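Local structure of periplasmic chaperone Spy (Escherichia coli, 3OEO) at residues E59-M64 and Q81-M85. The protein probably acts as an ATP-independent periplasmic chaperone that limits protein aggregation and helps proteins refold, binding substrate over a large region. Residues are numbered along the deposited sequence; the frame is centred on the assembly and turned at random.
With CD (cadmium ion), chain J.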
loop_
_atom_site.group_PDB
_atom_site.type_symbol
_atom_site.label_atom_id
_atom_site.label_comp_id
_atom_site.label_asym_id
_atom_site.label_seq_id
_atom_site.Cartn_x
_atom_site.Cartn_y
_atom_site.Cartn_z
ATOM N N GLU A 59 -10.730 12.326 -6.539
ATOM C CA GLU A 59 -12.086 11.811 -6.784
ATOM C C GLU A 59 -12.210 10.289 -6.671
ATOM O O GLU A 59 -13.318 9.759 -6.590
ATOM C CB GLU A 59 -12.616 12.284 -8.147
ATOM C CG GLU A 59 -11.847 11.735 -9.338
ATOM C CD GLU A 59 -12.605 11.841 -10.637
ATOM O OE1 GLU A 59 -12.861 12.976 -11.092
ATOM O OE2 GLU A 59 -12.925 10.784 -11.219
ATOM N N GLU A 60 -11.075 9.593 -6.678
ATOM C CA GLU A 60 -11.058 8.129 -6.626
ATOM C C GLU A 60 -11.260 7.607 -5.210
ATOM O O GLU A 60 -11.855 6.546 -5.014
ATOM C CB GLU A 60 -9.762 7.575 -7.230
ATOM C CG GLU A 60 -9.811 7.348 -8.749
ATOM C CD GLU A 60 -9.548 8.605 -9.571
ATOM O OE1 GLU A 60 -9.703 9.724 -9.048
ATOM O OE2 GLU A 60 -9.180 8.472 -10.755
ATOM N N ARG A 61 -10.766 8.357 -4.226
ATOM C CA ARG A 61 -11.021 8.050 -2.815
ATOM C C ARG A 61 -12.508 8.154 -2.453
ATOM O O ARG A 61 -12.937 7.642 -1.415
ATOM C CB ARG A 61 -10.156 8.920 -1.897
ATOM C CG ARG A 61 -8.838 8.261 -1.510
ATOM C CD ARG A 61 -7.963 9.172 -0.655
ATOM N NE ARG A 61 -6.871 8.426 -0.032
ATOM C CZ ARG A 61 -6.812 8.109 1.259
ATOM N NH1 ARG A 61 -7.779 8.483 2.091
ATOM N NH2 ARG A 61 -5.775 7.422 1.723
ATOM N N ARG A 62 -13.278 8.822 -3.313
ATOM C CA ARG A 62 -14.736 8.770 -3.271
ATOM C C ARG A 62 -15.206 7.436 -3.857
ATOM O O ARG A 62 -16.021 6.748 -3.252
ATOM C CB ARG A 62 -15.349 9.941 -4.052
ATOM C CG ARG A 62 -16.847 10.155 -3.820
ATOM C CD ARG A 62 -17.496 11.069 -4.868
ATOM N NE ARG A 62 -16.823 12.361 -5.001
ATOM C CZ ARG A 62 -16.125 12.745 -6.069
ATOM N NH1 ARG A 62 -16.016 11.950 -7.126
ATOM N NH2 ARG A 62 -15.544 13.938 -6.087
ATOM N N ALA A 63 -14.673 7.074 -5.024
ATOM C CA ALA A 63 -15.031 5.824 -5.703
ATOM C C ALA A 63 -14.937 4.606 -4.787
ATOM O O ALA A 63 -15.925 3.885 -4.621
ATOM C CB ALA A 63 -14.183 5.625 -6.952
ATOM N N MET A 64 -13.771 4.387 -4.176
ATOM C CA MET A 64 -13.605 3.276 -3.231
ATOM C C MET A 64 -14.742 3.298 -2.217
ATOM O O MET A 64 -15.374 2.276 -1.953
ATOM C CB MET A 64 -12.278 3.350 -2.466
ATOM C CG MET A 64 -11.078 3.890 -3.210
ATOM S SD MET A 64 -10.009 4.727 -2.014
ATOM C CE MET A 64 -8.475 4.797 -2.955
ATOM N N GLN A 81 -12.093 0.240 -11.287
ATOM C CA GLN A 81 -11.619 1.379 -10.516
ATOM C C GLN A 81 -10.137 1.141 -10.171
ATOM O O GLN A 81 -9.283 1.975 -10.495
ATOM C CB GLN A 81 -12.484 1.574 -9.260
ATOM C CG GLN A 81 -11.807 2.261 -8.060
ATOM C CD GLN A 81 -11.476 3.727 -8.286
ATOM O OE1 GLN A 81 -11.655 4.262 -9.383
ATOM N NE2 GLN A 81 -10.995 4.391 -7.238
ATOM N N ILE A 82 -9.870 -0.002 -9.524
ATOM C CA ILE A 82 -8.529 -0.541 -9.276
ATOM C C ILE A 82 -7.487 -0.187 -10.346
ATOM O O ILE A 82 -6.514 0.483 -10.045
ATOM C CB ILE A 82 -8.550 -2.091 -9.146
ATOM C CG1 ILE A 82 -9.277 -2.537 -7.875
ATOM C CG2 ILE A 82 -7.122 -2.662 -9.150
ATOM C CD1 ILE A 82 -9.443 -4.053 -7.783
ATOM N N ALA A 83 -7.698 -0.633 -11.583
ATOM C CA ALA A 83 -6.672 -0.522 -12.626
ATOM C C ALA A 83 -6.483 0.898 -13.168
ATOM O O ALA A 83 -5.531 1.157 -13.912
ATOM C CB ALA A 83 -6.960 -1.503 -13.769
ATOM N N LYS A 84 -7.404 1.806 -12.829
ATOM C CA LYS A 84 -7.202 3.241 -13.072
ATOM C C LYS A 84 -6.181 3.715 -12.032
ATOM O O LYS A 84 -5.427 4.668 -12.249
ATOM C CB LYS A 84 -8.525 4.009 -12.968
ATOM C CG LYS A 84 -8.451 5.480 -13.390
ATOM C CD LYS A 84 -9.825 6.080 -13.736
ATOM C CE LYS A 84 -10.693 6.313 -12.494
ATOM N NZ LYS A 84 -11.836 7.241 -12.739
ATOM N N MET A 85 -6.157 3.002 -10.910
ATOM C CA MET A 85 -5.152 3.174 -9.875
ATOM C C MET A 85 -3.990 2.196 -10.132
ATOM O O MET A 85 -3.616 1.410 -9.252
ATOM C CB MET A 85 -5.778 2.930 -8.499
ATOM C CG MET A 85 -7.257 3.350 -8.395
ATOM S SD MET A 85 -7.739 3.909 -6.745
ATOM C CE MET A 85 -6.933 5.514 -6.717
HETATM CD CD CD J . -11.715 12.036 -13.183
HETATM O O HOH W 1 -10.639 10.931 -15.379
#
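E60 meets three side chains of 81-85 and shows one bent residue serving as both charge and filler. Its OE2 forms a long salt bridge with K84 NZ, 3.5 Å apart, and the two side chains cross at about a right angle. Q81 reaches over from the facing helix: with CG anti to the backbone N (chi1 153°) and a bend at chi2, its amide is carried in beside E60 and A63. There Q81 NE2 lies 3.4 Å from A63 CB, and the amide plane is turned 36° from the E60 carboxylate. The same nitrogen is 3.2 Å from E60 O, but the angle is too poor for a hydrogen bond; that carbonyl instead accepts M64 N within its own helix. The M85 methyl CE packs against E60 CB at 3.5 Å, while M64 CE approaches M85 SD at 4.0 Å. With an alanine at E60, K84 would probably lose its salt-bridge partner and a gap would be likely to open beside the Q81 amide, where CG now packs. Farther out, E59 grips a cadmium ion with OE1 and OE2, each at 2.6 Å, and a water is a further ligand; E59 OE2 also stands near K84 NZ without touching it, so the lysine probably feels both acids. L94 and K90 of the second subunit pack on I82 and A83, respectively. The arrangement is a helix-helix contact in an all-helical chain, joining the first turn of helix 60-68 to helix 75-82 and the residues that follow it within the elongated cradle of Spy, a CpxP/Spy-family protein.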